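Local atomic coordinates of putative sortase (Streptococcus pneumoniae, PDB entry 2W1K), a protein that probably acts as a pilus-building class C sortase, a cysteine transpeptidase that joins pilin subunits covalently during assembly of the pilus fibre. Residues Leu67-Leu72 against Met170-Cys175; Gly105-Ile110 against Arg184-Phe189; Ala133-Tyr136 against Glu141-Glu144. One frame throughout, in Å; residues are numbered along the deposited sequence.

Contact 1 of 3, residues Leu67-Leu72 against Met170-Cys175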
loop_
_atom_site.group_PDB
_atom_site.type_symbol
_atom_site.label_atom_id
_atom_site.label_comp_id
_atom_site.label_asym_id
_atom_site.label_seq_id
_atom_site.Cartn_x
_atom_site.Cartn_y
_atom_site.Cartn_z
ATOM N N LEU A 67 4.719 3.510 3.883
ATOM C CA LEU A 67 5.221 2.281 3.349
ATOM C C LEU A 67 6.742 2.431 3.069
ATOM O O LEU A 67 7.226 3.444 2.503
ATOM C CB LEU A 67 4.443 1.915 2.052
ATOM C CG LEU A 67 4.831 0.578 1.381
ATOM C CD1 LEU A 67 3.646 0.065 0.559
ATOM C CD2 LEU A 67 6.047 0.732 0.394
ATOM N N SER A 68 7.485 1.405 3.410
ATOM C CA SER A 68 8.914 1.513 3.293
ATOM C C SER A 68 9.476 0.217 2.719
ATOM O O SER A 68 9.013 -0.861 3.077
ATOM C CB SER A 68 9.513 1.832 4.670
ATOM O OG SER A 68 10.877 1.602 4.645
ATOM N N ILE A 69 10.387 0.318 1.731
ATOM C CA ILE A 69 11.092 -0.889 1.236
ATOM C C ILE A 69 12.580 -0.520 1.231
ATOM O O ILE A 69 13.069 0.074 0.251
ATOM C CB ILE A 69 10.714 -1.267 -0.229
ATOM C CG1 ILE A 69 9.220 -1.352 -0.421
ATOM C CG2 ILE A 69 11.527 -2.418 -0.735
ATOM C CD1 ILE A 69 8.821 -1.920 -1.723
ATOM N N PRO A 70 13.237 -0.743 2.361
ATOM C CA PRO A 70 14.609 -0.301 2.571
ATOM C C PRO A 70 15.560 -0.735 1.465
ATOM O O PRO A 70 16.435 0.049 1.060
ATOM C CB PRO A 70 15.023 -0.923 3.962
ATOM C CG PRO A 70 13.609 -1.115 4.695
ATOM C CD PRO A 70 12.659 -1.449 3.537
ATOM N N SER A 71 15.375 -1.943 0.948
ATOM C CA SER A 71 16.355 -2.382 0.009
ATOM C C SER A 71 16.279 -1.558 -1.274
ATOM O O SER A 71 17.153 -1.631 -2.043
ATOM C CB SER A 71 16.292 -3.897 -0.201
ATOM O OG SER A 71 15.102 -4.280 -0.885
ATOM N N LEU A 72 15.242 -0.746 -1.468
ATOM C CA LEU A 72 15.094 0.085 -2.678
ATOM C C LEU A 72 15.130 1.565 -2.297
ATOM O O LEU A 72 14.870 2.430 -3.118
ATOM C CB LEU A 72 13.725 -0.179 -3.336
ATOM C CG LEU A 72 13.477 -1.503 -4.055
ATOM C CD1 LEU A 72 12.135 -1.725 -4.821
ATOM C CD2 LEU A 72 14.744 -1.869 -4.933
ATOM N N MET A 170 0.199 -8.255 0.481
ATOM C CA MET A 170 0.183 -6.903 -0.027
ATOM C C MET A 170 0.770 -6.968 -1.435
ATOM O O MET A 170 1.894 -7.561 -1.592
ATOM C CB MET A 170 1.071 -5.965 0.799
ATOM C CG MET A 170 1.034 -4.505 0.280
ATOM S SD MET A 170 1.849 -3.400 1.430
ATOM C CE MET A 170 0.439 -3.036 2.499
ATOM N N THR A 171 0.016 -6.483 -2.431
ATOM C CA THR A 171 0.514 -6.571 -3.829
ATOM C C THR A 171 0.828 -5.155 -4.300
ATOM O O THR A 171 0.006 -4.219 -4.111
ATOM C CB THR A 171 -0.490 -7.228 -4.797
ATOM O OG1 THR A 171 -0.724 -8.594 -4.377
ATOM C CG2 THR A 171 -0.021 -7.165 -6.322
ATOM N N LEU A 172 2.073 -4.953 -4.777
ATOM C CA LEU A 172 2.516 -3.666 -5.363
ATOM C C LEU A 172 2.255 -3.694 -6.887
ATOM O O LEU A 172 2.617 -4.662 -7.574
ATOM C CB LEU A 172 3.993 -3.448 -5.091
ATOM C CG LEU A 172 4.341 -2.854 -3.720
ATOM C CD1 LEU A 172 3.378 -2.882 -2.530
ATOM C CD2 LEU A 172 5.775 -2.839 -3.277
ATOM N N ILE A 173 1.647 -2.626 -7.429
ATOM C CA ILE A 173 1.405 -2.611 -8.875
ATOM C C ILE A 173 1.978 -1.335 -9.485
ATOM O O ILE A 173 1.813 -0.253 -8.936
ATOM C CB ILE A 173 -0.133 -2.677 -9.222
ATOM C CG1 ILE A 173 -0.291 -2.774 -10.763
ATOM C CG2 ILE A 173 -0.891 -1.465 -8.567
ATOM C CD1 ILE A 173 -1.737 -3.168 -11.229
ATOM N N THR A 174 2.607 -1.482 -10.653
ATOM C CA THR A 174 3.146 -0.345 -11.386
ATOM C C THR A 174 3.131 -0.673 -12.831
ATOM O O THR A 174 2.762 -1.796 -13.174
ATOM C CB THR A 174 4.585 0.026 -10.932
ATOM O OG1 THR A 174 4.935 1.279 -11.484
ATOM C CG2 THR A 174 5.679 -1.019 -11.336
ATOM N N CYS A 175 3.504 0.314 -13.693
ATOM C CA CYS A 175 3.440 0.105 -15.143
ATOM C C CYS A 175 4.701 -0.587 -15.694
ATOM O O CYS A 175 5.804 -0.432 -15.172
ATOM C CB CYS A 175 3.097 1.424 -15.865
ATOM S SG CYS A 175 1.381 1.861 -15.541
#
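Leu67 touches Met170 and Leu172, and Ile69 touches Leu172, with no ring, amide or carboxylate among the touching groups, so faces and edges play no part and the evidence lies in methyl and thioether atoms. Between Ile69 and Leu172 the meeting is tip to tip, Ile69 CD1 standing 3.5 Å from Leu172 CD2. Ile69 reaches this point because CG1 lies anti to the carbonyl carbon (chi1 -51°) and the chain then runs straight out to CD1. Leu67 comes alongside Met170 instead, the two side chains sliding past each other in opposite directions, with Leu67 CD1 4.0 Å from Met170 SD. The same methyl, Leu67 CD1, lies 4.3 Å from Leu172 CD1, a looser approach that ties the two pairs into one apolar cluster.

The axes of strands 67-69 and 170-175 come no nearer than 11.9 Å and run nearly perpendicular, at 81°, a separation that side chains must bridge from both strands. This is packing across the interior of the sortase beta-barrel, between strands that are not neighbours in the sheet. Residues 171-175 read Thr-Leu-Ile-Thr-Cys and match the TLxTC signature of sortases, in which relatives carry the nucleophilic cysteine at the last position; Leu172, the second residue of that signature, points toward strand 67-69. Leu134 extends the apolar cluster, touching both Met170 and Leu172, and Phe189 also packs on Leu172. Beyond Ile69 the chain turns through a 3-10 segment, where Leu72 N bonds to Ile69 O at 2.9 Å.

Contact 2 of 3, residues Gly105-Ile110 against Arg184-Phe189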
loop_
_atom_site.group_PDB
_atom_site.type_symbol
_atom_site.label_atom_id
_atom_site.label_comp_id
_atom_site.label_asym_id
_atom_site.label_seq_id
_atom_site.Cartn_x
_atom_site.Cartn_y
_atom_site.Cartn_z
ATOM N N GLY A 105 -7.003 -14.363 3.491
ATOM C CA GLY A 105 -7.653 -14.165 2.255
ATOM C C GLY A 105 -7.640 -12.680 1.960
ATOM O O GLY A 105 -8.443 -12.242 1.174
ATOM N N ILE A 106 -6.712 -11.914 2.539
ATOM C CA ILE A 106 -6.639 -10.466 2.256
ATOM C C ILE A 106 -5.554 -10.236 1.220
ATOM O O ILE A 106 -4.406 -10.686 1.404
ATOM C CB ILE A 106 -6.210 -9.684 3.529
ATOM C CG1 ILE A 106 -7.250 -9.832 4.644
ATOM C CG2 ILE A 106 -5.989 -8.194 3.172
ATOM C CD1 ILE A 106 -8.571 -9.064 4.372
ATOM N N ARG A 107 -5.878 -9.578 0.131
ATOM C CA ARG A 107 -4.813 -9.179 -0.809
ATOM C C ARG A 107 -4.977 -7.679 -1.074
ATOM O O ARG A 107 -5.838 -7.271 -1.856
ATOM C CB ARG A 107 -4.798 -10.022 -2.084
ATOM C CG ARG A 107 -3.824 -9.483 -3.262
ATOM C CD ARG A 107 -3.889 -10.480 -4.467
ATOM N NE ARG A 107 -2.697 -10.391 -5.317
ATOM C CZ ARG A 107 -2.564 -11.020 -6.487
ATOM N NH1 ARG A 107 -3.570 -11.789 -6.932
ATOM N NH2 ARG A 107 -1.422 -10.870 -7.199
ATOM N N SER A 108 -4.200 -6.858 -0.370
ATOM C CA SER A 108 -4.425 -5.409 -0.389
ATOM C C SER A 108 -3.478 -4.890 -1.496
ATOM O O SER A 108 -2.304 -5.335 -1.548
ATOM C CB SER A 108 -4.013 -4.775 0.956
ATOM O OG SER A 108 -4.084 -3.335 0.869
ATOM N N VAL A 109 -3.966 -4.012 -2.395
ATOM C CA VAL A 109 -3.148 -3.621 -3.626
ATOM C C VAL A 109 -2.848 -2.141 -3.513
ATOM O O VAL A 109 -3.769 -1.354 -3.306
ATOM C CB VAL A 109 -3.846 -3.940 -4.991
ATOM C CG1 VAL A 109 -2.879 -3.635 -6.129
ATOM C CG2 VAL A 109 -4.134 -5.497 -5.111
ATOM N N ILE A 110 -1.576 -1.786 -3.581
ATOM C CA ILE A 110 -1.100 -0.375 -3.463
ATOM C C ILE A 110 -0.440 -0.079 -4.859
ATOM O O ILE A 110 0.442 -0.846 -5.331
ATOM C CB ILE A 110 -0.008 -0.201 -2.383
ATOM C CG1 ILE A 110 -0.409 -0.593 -0.882
ATOM C CG2 ILE A 110 0.601 1.237 -2.349
ATOM C CD1 ILE A 110 -1.655 -0.136 -0.453
ATOM N N ARG A 184 1.204 -4.451 -16.581
ATOM C CA ARG A 184 1.280 -4.049 -15.167
ATOM C C ARG A 184 2.165 -5.076 -14.527
ATOM O O ARG A 184 1.915 -6.277 -14.665
ATOM C CB ARG A 184 -0.074 -4.026 -14.506
ATOM C CG ARG A 184 -1.104 -3.255 -15.259
ATOM C CD ARG A 184 -0.792 -1.765 -15.074
ATOM N NE ARG A 184 -1.756 -0.954 -15.783
ATOM C CZ ARG A 184 -1.525 -0.345 -16.971
ATOM N NH1 ARG A 184 -0.347 -0.454 -17.637
ATOM N NH2 ARG A 184 -2.475 0.387 -17.487
ATOM N N LEU A 185 3.208 -4.599 -13.867
ATOM C CA LEU A 185 4.004 -5.435 -12.964
ATOM C C LEU A 185 3.383 -5.599 -11.529
ATOM O O LEU A 185 3.112 -4.632 -10.793
ATOM C CB LEU A 185 5.452 -4.932 -12.902
ATOM C CG LEU A 185 6.406 -5.624 -11.891
ATOM C CD1 LEU A 185 6.508 -7.120 -12.138
ATOM C CD2 LEU A 185 7.783 -5.003 -11.932
ATOM N N LEU A 186 3.194 -6.831 -11.124
ATOM C CA LEU A 186 2.734 -7.091 -9.750
ATOM C C LEU A 186 3.833 -7.741 -8.949
ATOM O O LEU A 186 4.305 -8.770 -9.326
ATOM C CB LEU A 186 1.576 -8.080 -9.758
ATOM C CG LEU A 186 0.118 -7.668 -9.982
ATOM C CD1 LEU A 186 -0.134 -6.490 -10.906
ATOM C CD2 LEU A 186 -0.845 -8.857 -10.263
ATOM N N VAL A 187 4.135 -7.203 -7.775
ATOM C CA VAL A 187 5.045 -7.811 -6.857
ATOM C C VAL A 187 4.251 -8.138 -5.551
ATOM O O VAL A 187 3.714 -7.244 -4.893
ATOM C CB VAL A 187 6.240 -6.808 -6.555
ATOM C CG1 VAL A 187 7.267 -7.507 -5.721
ATOM C CG2 VAL A 187 6.922 -6.260 -7.892
ATOM N N ASN A 188 4.131 -9.430 -5.214
ATOM C CA ASN A 188 3.391 -9.928 -4.050
ATOM C C ASN A 188 4.272 -10.094 -2.847
ATOM O O ASN A 188 5.422 -10.602 -2.953
ATOM C CB ASN A 188 2.634 -11.217 -4.396
ATOM C CG ASN A 188 1.815 -11.023 -5.682
ATOM O OD1 ASN A 188 1.049 -10.083 -5.763
ATOM N ND2 ASN A 188 2.110 -11.798 -6.728
ATOM N N PHE A 189 3.739 -9.672 -1.707
ATOM C CA PHE A 189 4.465 -9.785 -0.470
ATOM C C PHE A 189 3.577 -10.515 0.552
ATOM O O PHE A 189 2.388 -10.224 0.599
ATOM C CB PHE A 189 4.670 -8.370 0.094
ATOM C CG PHE A 189 5.734 -7.568 -0.616
ATOM C CD1 PHE A 189 5.457 -6.926 -1.848
ATOM C CD2 PHE A 189 7.011 -7.426 -0.045
ATOM C CE1 PHE A 189 6.470 -6.158 -2.508
ATOM C CE2 PHE A 189 8.001 -6.644 -0.686
ATOM C CZ PHE A 189 7.710 -6.015 -1.911
#
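Arg107 stretches from its strand to Asn188, and its NH2 donates to Asn188 OD1 over 3.0 Å with an N-H...O angle of 150°. The reach comes from the shape of the arginine: CG is anti to the backbone N (chi1 170°) and the chain stays extended from CG to NE, so that the guanidinium spans the gap between backbones whose nearest CA atoms, those of Arg107 and Asn188, are 8.9 Å apart. Asn188 answers with CG beside its own backbone N, which brings the amide out toward the arginine. The two flat groups are far from coplanar, their planes 69° apart. OD1 sits at the edge of the guanidinium, somewhat tilted from its plane, while NH2 approaches from above the amide carbonyl plane and off its lone pairs. Leu186 meets the same nitrogen obliquely, with CD2 3.7 Å from NH2.

Strands 106-111 and 183-196 lie on either side of strand 168-176 in the sortase sheet, and the arginine therefore passes over the strand between them. From that middle strand Thr171 OG1 bonds both Arg107 NE and Asn188 OD1. Arg107 NH2 also forms a salt bridge with Glu151 OE2 and NH1 bonds Glu162 O, while Asn188 ND2 is held by Asp149 OD1 and Glu151 OE2. With each of its three nitrogens engaged and a carboxylate nearby, the buried guanidinium is probably well compensated in charge, and the bond to Asn188 is one member of a polar network rather than a link standing alone.

Contact 3 of 3, residues Ala133-Tyr136 against Glu141-Glu144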
loop_
_atom_site.group_PDB
_atom_site.type_symbol
_atom_site.label_atom_id
_atom_site.label_comp_id
_atom_site.label_asym_id
_atom_site.label_seq_id
_atom_site.Cartn_x
_atom_site.Cartn_y
_atom_site.Cartn_z
ATOM N N ALA A 133 12.320 -7.231 2.389
ATOM C CA ALA A 133 11.358 -6.795 3.414
ATOM C C ALA A 133 10.597 -5.542 2.938
ATOM O O ALA A 133 11.131 -4.760 2.135
ATOM C CB ALA A 133 12.128 -6.524 4.723
ATOM N N LEU A 134 9.364 -5.370 3.412
ATOM C CA LEU A 134 8.556 -4.169 3.220
ATOM C C LEU A 134 8.002 -3.976 4.625
ATOM O O LEU A 134 7.549 -4.950 5.281
ATOM C CB LEU A 134 7.438 -4.507 2.223
ATOM C CG LEU A 134 6.369 -3.444 1.929
ATOM C CD1 LEU A 134 5.721 -3.518 0.518
ATOM C CD2 LEU A 134 5.262 -3.428 2.979
ATOM N N TYR A 135 8.059 -2.736 5.094
ATOM C CA TYR A 135 7.470 -2.392 6.375
ATOM C C TYR A 135 6.321 -1.377 6.154
ATOM O O TYR A 135 6.478 -0.400 5.365
ATOM C CB TYR A 135 8.509 -1.768 7.264
ATOM C CG TYR A 135 9.654 -2.727 7.569
ATOM C CD1 TYR A 135 9.496 -3.716 8.504
ATOM C CD2 TYR A 135 10.908 -2.640 6.892
ATOM C CE1 TYR A 135 10.497 -4.558 8.812
ATOM C CE2 TYR A 135 11.949 -3.534 7.153
ATOM C CZ TYR A 135 11.743 -4.468 8.157
ATOM O OH TYR A 135 12.702 -5.369 8.537
ATOM N N TYR A 136 5.196 -1.594 6.876
ATOM C CA TYR A 136 4.061 -0.780 6.654
ATOM C C TYR A 136 3.678 -0.162 8.000
ATOM O O TYR A 136 3.389 -0.868 8.943
ATOM C CB TYR A 136 2.876 -1.646 6.036
ATOM C CG TYR A 136 1.667 -0.802 5.847
ATOM C CD1 TYR A 136 1.524 -0.002 4.714
ATOM C CD2 TYR A 136 0.658 -0.736 6.828
ATOM C CE1 TYR A 136 0.422 0.858 4.536
ATOM C CE2 TYR A 136 -0.432 0.152 6.692
ATOM C CZ TYR A 136 -0.555 0.910 5.537
ATOM O OH TYR A 136 -1.559 1.831 5.416
ATOM N N GLU A 141 1.515 0.583 14.874
ATOM C CA GLU A 141 2.114 -0.711 14.592
ATOM C C GLU A 141 2.916 -0.643 13.258
ATOM O O GLU A 141 2.515 0.052 12.297
ATOM C CB GLU A 141 1.016 -1.729 14.340
ATOM C CG GLU A 141 0.020 -1.777 15.487
ATOM C CD GLU A 141 -1.147 -2.700 15.206
ATOM O OE1 GLU A 141 -1.904 -2.346 14.260
ATOM O OE2 GLU A 141 -1.330 -3.788 15.867
ATOM N N ILE A 142 3.958 -1.480 13.155
ATOM C CA ILE A 142 4.636 -1.639 11.921
ATOM C C ILE A 142 4.384 -3.041 11.483
ATOM O O ILE A 142 4.621 -4.007 12.252
ATOM C CB ILE A 142 6.154 -1.341 12.030
ATOM C CG1 ILE A 142 6.444 0.161 12.158
ATOM C CG2 ILE A 142 6.756 -1.707 10.652
ATOM C CD1 ILE A 142 7.912 0.561 12.809
ATOM N N VAL A 143 3.891 -3.234 10.264
ATOM C CA VAL A 143 3.574 -4.625 9.863
ATOM C C VAL A 143 4.731 -4.953 8.954
ATOM O O VAL A 143 5.117 -4.109 8.141
ATOM C CB VAL A 143 2.273 -4.690 9.066
ATOM C CG1 VAL A 143 1.999 -6.085 8.576
ATOM C CG2 VAL A 143 1.114 -4.098 9.944
ATOM N N GLU A 144 5.249 -6.160 9.073
ATOM C CA GLU A 144 6.376 -6.583 8.254
ATOM C C GLU A 144 5.871 -7.597 7.226
ATOM O O GLU A 144 5.082 -8.461 7.586
ATOM C CB GLU A 144 7.536 -7.179 9.140
ATOM C CG GLU A 144 8.640 -7.637 8.163
ATOM C CD GLU A 144 9.759 -8.357 8.869
ATOM O OE1 GLU A 144 9.929 -8.145 10.097
ATOM O OE2 GLU A 144 10.476 -9.129 8.190
HETATM O O HOH W 1 12.269 -6.963 10.752
#
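Tyr135 and Glu144 lie side by side on one face of the hairpin and point the same way, with Glu144 CG 3.7 Å from Tyr135 CE1. Their ring and carboxylate planes are turned 58° apart, so they do not stack; the aliphatic part of the glutamate runs along the tyrosine, CG being anti to the backbone N (chi1 178°). Their polar ends are joined by a water in the plane of the ring at its edge. That water lies 2.8 Å from Tyr135 OH and donates to Glu144 OE1 at 2.7 Å; OE1 is also bonded to Tyr195 OH. Diagonally across the same face, Ile142 CG2 touches Tyr135 CB at 3.8 Å, and helix 202-209 packs against both residues.

Tyr136 and Val143 take the other face, where CB of Tyr136 and CB of Val143 are 4.3 Å apart while the tyrosine ring leads away. Their backbones bond reciprocally, Tyr136 N to Val143 O and Val143 N to Tyr136 O, both 2.8 Å. A hydrogen-bonded pair thus follows the non-hydrogen-bonded pair Tyr135-Glu144, the register of an antiparallel beta hairpin, here formed by strands 133-137 and 141-153 of the sortase barrel.

Contacts 1 and 2 are buried, whereas contact 3 is only partly so and holds a water. Contact 3 alone joins sheet neighbours, through backbone bonds; the other two rely on side chains to span wider gaps. Strand 168-176 links the first two: Leu172 packs inward in contact 1, and Thr171, on its other face, feeds the polar network of contact 2. Apolar packing inside the barrel thus stands back to back with charged and amide chemistry, their centres about 9 Å apart. Contact 3 reaches contact 1 by a probable bond between Ser68 N and Tyr135 O, where strands 65-69 and 133-137 pair, while Leu134 packs on Phe189 of contact 2.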